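Local coordinates for aldehyde dehydrogenase family protein (Pseudomonas syringae pv. tomato, PDB 5IUV), which catalyses the NAD+-dependent oxidation of indole-3-acetaldehyde to the auxin indole-3-acetic acid, at the nicotinamide-adenine-dinucleotide site. Coordinates in Å, arbitrary orientation; residue numbers count along the deposited sequence, not the author numbering.

The nicotinamide-adenine-dinucleotide site. Residues 164-167, 191, 193-194, 224, 228-229, 242-245, 248, 252, 255, 267-269, 302, 401, 403, 467. With NAD (nicotinamide-adenine-dinucleotide), chain B.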
loop_
_atom_site.group_PDB
_atom_site.type_symbol
_atom_site.label_atom_id
_atom_site.label_comp_id
_atom_site.label_asym_id
_atom_site.label_seq_id
_atom_site.Cartn_x
_atom_site.Cartn_y
_atom_site.Cartn_z
ATOM N N ILE A 164 -29.368 0.840 4.286
ATOM C CA ILE A 164 -30.528 1.716 4.291
ATOM C C ILE A 164 -30.188 2.956 3.464
ATOM O O ILE A 164 -29.244 3.685 3.788
ATOM C CB ILE A 164 -30.924 2.110 5.732
ATOM C CG1 ILE A 164 -31.259 0.862 6.557
ATOM C CG2 ILE A 164 -32.110 3.051 5.730
ATOM C CD1 ILE A 164 -31.407 1.136 8.042
ATOM N N VAL A 165 -30.947 3.181 2.395
ATOM C CA VAL A 165 -30.603 4.205 1.408
ATOM C C VAL A 165 -31.756 5.193 1.171
ATOM O O VAL A 165 -32.909 4.890 1.486
ATOM C CB VAL A 165 -30.174 3.544 0.076
ATOM C CG1 VAL A 165 -28.888 2.735 0.284
ATOM C CG2 VAL A 165 -31.286 2.664 -0.477
ATOM N N PRO A 166 -31.440 6.389 0.638
ATOM C CA PRO A 166 -32.442 7.442 0.470
ATOM C C PRO A 166 -33.055 7.473 -0.924
ATOM O O PRO A 166 -32.799 6.586 -1.742
ATOM C CB PRO A 166 -31.633 8.712 0.719
ATOM C CG PRO A 166 -30.316 8.385 0.076
ATOM C CD PRO A 166 -30.091 6.893 0.312
ATOM N N TRP A 167 -33.828 8.516 -1.197
ATOM C CA TRP A 167 -34.623 8.577 -2.420
ATOM C C TRP A 167 -34.054 9.479 -3.517
ATOM O O TRP A 167 -34.592 9.504 -4.620
ATOM C CB TRP A 167 -36.048 9.036 -2.082
ATOM C CG TRP A 167 -36.078 10.306 -1.274
ATOM C CD1 TRP A 167 -36.242 10.413 0.078
ATOM C CD2 TRP A 167 -35.918 11.644 -1.764
ATOM N NE1 TRP A 167 -36.210 11.734 0.457
ATOM C CE2 TRP A 167 -36.005 12.510 -0.653
ATOM C CE3 TRP A 167 -35.711 12.194 -3.032
ATOM C CZ2 TRP A 167 -35.892 13.891 -0.772
ATOM C CZ3 TRP A 167 -35.591 13.568 -3.148
ATOM C CH2 TRP A 167 -35.690 14.402 -2.025
ATOM N N LYS A 191 -32.675 -1.918 2.144
ATOM C CA LYS A 191 -33.928 -1.268 2.525
ATOM C C LYS A 191 -34.003 0.080 1.824
ATOM O O LYS A 191 -33.486 1.076 2.327
ATOM C CB LYS A 191 -34.014 -1.083 4.047
ATOM C CG LYS A 191 -35.422 -1.163 4.642
ATOM C CD LYS A 191 -36.350 -0.057 4.131
ATOM C CE LYS A 191 -35.948 1.327 4.619
ATOM N NZ LYS A 191 -36.880 2.385 4.120
ATOM N N SER A 193 -35.648 3.600 0.285
ATOM C CA SER A 193 -36.580 4.597 0.785
ATOM C C SER A 193 -38.013 4.265 0.380
ATOM O O SER A 193 -38.273 3.825 -0.743
ATOM C CB SER A 193 -36.200 5.984 0.270
ATOM O OG SER A 193 -37.214 6.923 0.565
ATOM N N GLU A 194 -38.949 4.490 1.291
ATOM C CA GLU A 194 -40.358 4.329 0.962
ATOM C C GLU A 194 -40.792 5.319 -0.121
ATOM O O GLU A 194 -41.831 5.137 -0.748
ATOM C CB GLU A 194 -41.229 4.493 2.211
ATOM C CG GLU A 194 -41.246 5.898 2.795
ATOM C CD GLU A 194 -40.143 6.159 3.816
ATOM O OE1 GLU A 194 -39.160 5.387 3.889
ATOM O OE2 GLU A 194 -40.265 7.158 4.554
ATOM N N GLY A 224 -39.120 3.596 7.195
ATOM C CA GLY A 224 -37.944 3.634 8.045
ATOM C C GLY A 224 -38.252 3.236 9.475
ATOM O O GLY A 224 -37.507 2.472 10.093
ATOM N N GLY A 228 -36.879 -0.475 8.580
ATOM C CA GLY A 228 -35.565 0.138 8.694
ATOM C C GLY A 228 -35.033 0.035 10.112
ATOM O O GLY A 228 -33.920 -0.440 10.350
ATOM N N LYS A 229 -35.856 0.475 11.058
ATOM C CA LYS A 229 -35.555 0.377 12.481
ATOM C C LYS A 229 -35.296 -1.062 12.920
ATOM O O LYS A 229 -34.369 -1.323 13.697
ATOM C CB LYS A 229 -36.712 0.966 13.304
ATOM C CG LYS A 229 -36.540 0.843 14.814
ATOM C CD LYS A 229 -37.754 1.423 15.537
ATOM C CE LYS A 229 -37.505 1.550 17.029
ATOM N NZ LYS A 229 -38.613 2.272 17.718
ATOM N N PHE A 242 -25.640 3.393 5.972
ATOM C CA PHE A 242 -26.764 4.304 5.879
ATOM C C PHE A 242 -26.415 5.532 5.069
ATOM O O PHE A 242 -25.324 6.079 5.192
ATOM C CB PHE A 242 -27.207 4.719 7.288
ATOM C CG PHE A 242 -28.259 5.806 7.322
ATOM C CD1 PHE A 242 -27.899 7.134 7.503
ATOM C CD2 PHE A 242 -29.606 5.493 7.211
ATOM C CE1 PHE A 242 -28.861 8.136 7.547
ATOM C CE2 PHE A 242 -30.572 6.485 7.253
ATOM C CZ PHE A 242 -30.199 7.809 7.425
ATOM N N THR A 243 -27.362 5.963 4.250
ATOM C CA THR A 243 -27.288 7.265 3.611
ATOM C C THR A 243 -28.640 7.953 3.793
ATOM O O THR A 243 -29.682 7.402 3.439
ATOM C CB THR A 243 -26.928 7.152 2.122
ATOM O OG1 THR A 243 -25.592 6.660 1.988
ATOM C CG2 THR A 243 -27.002 8.494 1.469
ATOM N N GLY A 244 -28.620 9.147 4.371
ATOM C CA GLY A 244 -29.846 9.854 4.674
ATOM C C GLY A 244 -29.588 11.090 5.510
ATOM O O GLY A 244 -28.510 11.679 5.440
ATOM N N SER A 245 -30.585 11.492 6.289
ATOM C CA SER A 245 -30.475 12.677 7.118
ATOM C C SER A 245 -29.570 12.441 8.324
ATOM O O SER A 245 -29.365 11.307 8.766
ATOM C CB SER A 245 -31.858 13.141 7.593
ATOM O OG SER A 245 -32.423 12.246 8.539
ATOM N N ILE A 248 -31.617 10.884 11.449
ATOM C CA ILE A 248 -31.800 9.436 11.454
ATOM C C ILE A 248 -30.457 8.724 11.613
ATOM O O ILE A 248 -30.369 7.687 12.267
ATOM C CB ILE A 248 -32.497 8.944 10.167
ATOM C CG1 ILE A 248 -33.892 9.564 10.050
ATOM C CG2 ILE A 248 -32.602 7.419 10.156
ATOM C CD1 ILE A 248 -34.803 9.223 11.214
ATOM N N LEU A 252 -29.355 5.696 14.401
ATOM C CA LEU A 252 -28.783 4.377 14.109
ATOM C C LEU A 252 -27.652 4.038 15.086
ATOM O O LEU A 252 -27.469 2.882 15.455
ATOM C CB LEU A 252 -28.261 4.295 12.664
ATOM C CG LEU A 252 -29.226 4.477 11.481
ATOM C CD1 LEU A 252 -28.665 3.783 10.251
ATOM C CD2 LEU A 252 -30.637 3.980 11.786
ATOM N N TYR A 255 -29.475 2.836 18.078
ATOM C CA TYR A 255 -29.969 1.476 17.850
ATOM C C TYR A 255 -28.871 0.423 17.988
ATOM O O TYR A 255 -29.101 -0.654 18.530
ATOM C CB TYR A 255 -30.595 1.332 16.462
ATOM C CG TYR A 255 -31.862 2.119 16.215
ATOM C CD1 TYR A 255 -32.754 2.405 17.239
ATOM C CD2 TYR A 255 -32.170 2.567 14.935
ATOM C CE1 TYR A 255 -33.922 3.126 16.991
ATOM C CE2 TYR A 255 -33.324 3.280 14.677
ATOM C CZ TYR A 255 -34.199 3.557 15.705
ATOM O OH TYR A 255 -35.349 4.273 15.432
ATOM N N GLU A 267 -23.550 8.169 5.993
ATOM C CA GLU A 267 -23.381 9.243 5.025
ATOM C C GLU A 267 -24.594 10.149 5.177
ATOM O O GLU A 267 -25.702 9.751 4.843
ATOM C CB GLU A 267 -23.275 8.698 3.600
ATOM C CG GLU A 267 -22.118 7.728 3.378
ATOM C CD GLU A 267 -20.946 8.378 2.656
ATOM O OE1 GLU A 267 -21.110 9.525 2.182
ATOM O OE2 GLU A 267 -19.874 7.744 2.556
ATOM N N ALA A 268 -24.394 11.356 5.695
ATOM C CA ALA A 268 -25.520 12.171 6.116
ATOM C C ALA A 268 -25.579 13.497 5.371
ATOM O O ALA A 268 -25.108 13.605 4.244
ATOM C CB ALA A 268 -25.466 12.405 7.618
ATOM N N GLY A 269 -26.166 14.503 6.003
ATOM C CA GLY A 269 -26.416 15.762 5.327
ATOM C C GLY A 269 -25.176 16.559 4.970
ATOM O O GLY A 269 -24.049 16.188 5.309
ATOM N N CYS A 302 -26.782 15.734 -1.694
ATOM C CA CYS A 302 -26.099 15.904 -0.420
ATOM C C CYS A 302 -24.981 16.938 -0.507
ATOM O O CYS A 302 -24.791 17.754 0.406
ATOM C CB CYS A 302 -25.538 14.573 0.050
ATOM S SG CYS A 302 -24.365 13.791 -1.102
ATOM N N GLU A 401 -29.750 22.393 6.180
ATOM C CA GLU A 401 -29.865 21.765 4.869
ATOM C C GLU A 401 -31.294 21.877 4.359
ATOM O O GLU A 401 -32.237 21.460 5.037
ATOM C CB GLU A 401 -29.451 20.293 4.919
ATOM C CG GLU A 401 -29.472 19.622 3.552
ATOM C CD GLU A 401 -28.988 18.181 3.588
ATOM O OE1 GLU A 401 -29.356 17.450 4.532
ATOM O OE2 GLU A 401 -28.240 17.783 2.672
ATOM N N PHE A 403 -32.262 20.984 0.938
ATOM C CA PHE A 403 -32.505 19.888 -0.002
ATOM C C PHE A 403 -33.549 20.274 -1.045
ATOM O O PHE A 403 -34.442 19.493 -1.380
ATOM C CB PHE A 403 -32.930 18.615 0.734
ATOM C CG PHE A 403 -32.278 17.370 0.198
ATOM C CD1 PHE A 403 -30.903 17.290 0.097
ATOM C CD2 PHE A 403 -33.042 16.285 -0.200
ATOM C CE1 PHE A 403 -30.298 16.150 -0.399
ATOM C CE2 PHE A 403 -32.448 15.142 -0.687
ATOM C CZ PHE A 403 -31.071 15.070 -0.789
ATOM N N PHE A 467 -15.670 9.145 -0.843
ATOM C CA PHE A 467 -16.716 10.142 -0.717
ATOM C C PHE A 467 -17.399 9.951 0.639
ATOM O O PHE A 467 -17.847 8.847 0.953
ATOM C CB PHE A 467 -17.714 9.987 -1.876
ATOM C CG PHE A 467 -18.808 11.016 -1.896
ATOM C CD1 PHE A 467 -19.909 10.899 -1.056
ATOM C CD2 PHE A 467 -18.758 12.075 -2.781
ATOM C CE1 PHE A 467 -20.914 11.834 -1.075
ATOM C CE2 PHE A 467 -19.774 13.008 -2.808
ATOM C CZ PHE A 467 -20.852 12.881 -1.954
HETATM P PA NAD B . -33.963 9.958 5.909
HETATM O O1A NAD B . -32.958 10.148 6.980
HETATM O O2A NAD B . -35.348 10.460 6.262
HETATM O O5B NAD B . -34.050 8.434 5.506
HETATM C C5B NAD B . -33.051 7.705 4.764
HETATM C C4B NAD B . -33.432 6.247 4.823
HETATM O O4B NAD B . -33.543 5.846 6.206
HETATM C C3B NAD B . -34.749 5.831 4.158
HETATM O O3B NAD B . -34.630 4.547 3.556
HETATM C C2B NAD B . -35.726 5.791 5.335
HETATM O O2B NAD B . -36.832 4.926 5.093
HETATM C C1B NAD B . -34.812 5.275 6.443
HETATM N N9A NAD B . -35.206 5.578 7.815
HETATM C C8A NAD B . -35.989 6.612 8.257
HETATM N N7A NAD B . -36.254 6.576 9.540
HETATM C C5A NAD B . -35.574 5.446 9.983
HETATM C C6A NAD B . -35.409 4.881 11.265
HETATM N N6A NAD B . -35.998 5.350 12.370
HETATM N N1A NAD B . -34.621 3.784 11.368
HETATM C C2A NAD B . -34.063 3.284 10.260
HETATM N N3A NAD B . -34.158 3.721 9.001
HETATM C C4A NAD B . -34.926 4.823 8.930
HETATM O O3 NAD B . -33.472 10.727 4.588
HETATM P PN NAD B . -34.112 10.963 3.135
HETATM O O1N NAD B . -35.150 12.008 3.297
HETATM O O2N NAD B . -34.494 9.653 2.558
HETATM O O5D NAD B . -32.864 11.487 2.285
HETATM C C5D NAD B . -32.427 12.863 2.323
HETATM C C4D NAD B . -31.183 12.937 3.172
HETATM O O4D NAD B . -30.160 12.090 2.599
HETATM C C3D NAD B . -30.544 14.317 3.264
HETATM O O3D NAD B . -30.206 14.607 4.616
HETATM C C2D NAD B . -29.306 14.157 2.373
HETATM O O2D NAD B . -28.194 14.991 2.685
HETATM C C1D NAD B . -28.908 12.685 2.630
HETATM N N1N NAD B . -28.048 12.155 1.489
HETATM C C2N NAD B . -26.698 11.892 1.826
HETATM C C3N NAD B . -25.847 11.350 0.875
HETATM C C7N NAD B . -24.382 11.112 1.141
HETATM O O7N NAD B . -23.856 11.576 2.176
HETATM N N7N NAD B . -23.683 10.512 0.209
HETATM C C4N NAD B . -26.345 11.098 -0.405
HETATM C C5N NAD B . -27.666 11.396 -0.722
HETATM C C6N NAD B . -28.506 11.922 0.245
HETATM O O HOH W 1 -36.747 8.135 2.779
#
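In the Rossmann-type cofactor domain of this aldehyde dehydrogenase, NAD lies extended and largely buried, 776 of its 865 Å² being hidden by protein. Packing is tight at the adenine: Gly224 CA, at the start of helix 224-232, sits over one face, 3.3 Å from the five-membered ring centroid, and Ile248 CG2 over the opposite face. That methyl stands anti to its backbone N because CG1 takes chi1 -62°, which sends CG1 towards the alpha-phosphate. The adenosine ribose is held by its diol: O2B donates to the syn lone pair of Glu194 OE1 (2.7 Å), and Lys191 NZ, its chain bent at chi2 and chi3, reaches O2B at 2.7 Å and also O3B. O3B in turn donates to Val165 O from above the carbonyl plane. Ser245 grips alpha-phosphate O1A twice, through N and through OG (2.7 Å), the hydroxyl turned into the crowded position at chi1 70°. The nicotinamide ring is sandwiched between Thr243 CG2 and Cys302 CB; SG of Cys302, the family's catalytic nucleophile, lies 3.4 Å from C4N. Glu401, extended beyond CG, spans the second ribose diol, OE2 taking O2D on its syn lone pair at 2.8 Å and OE1 meeting O3D. The nicotinamide-side phosphate is held more loosely: Trp167 NE1 makes a weak, bent bond to O1N (137° at H), while water 1 bridges O2N (2.7 Å) to Ser193 OG.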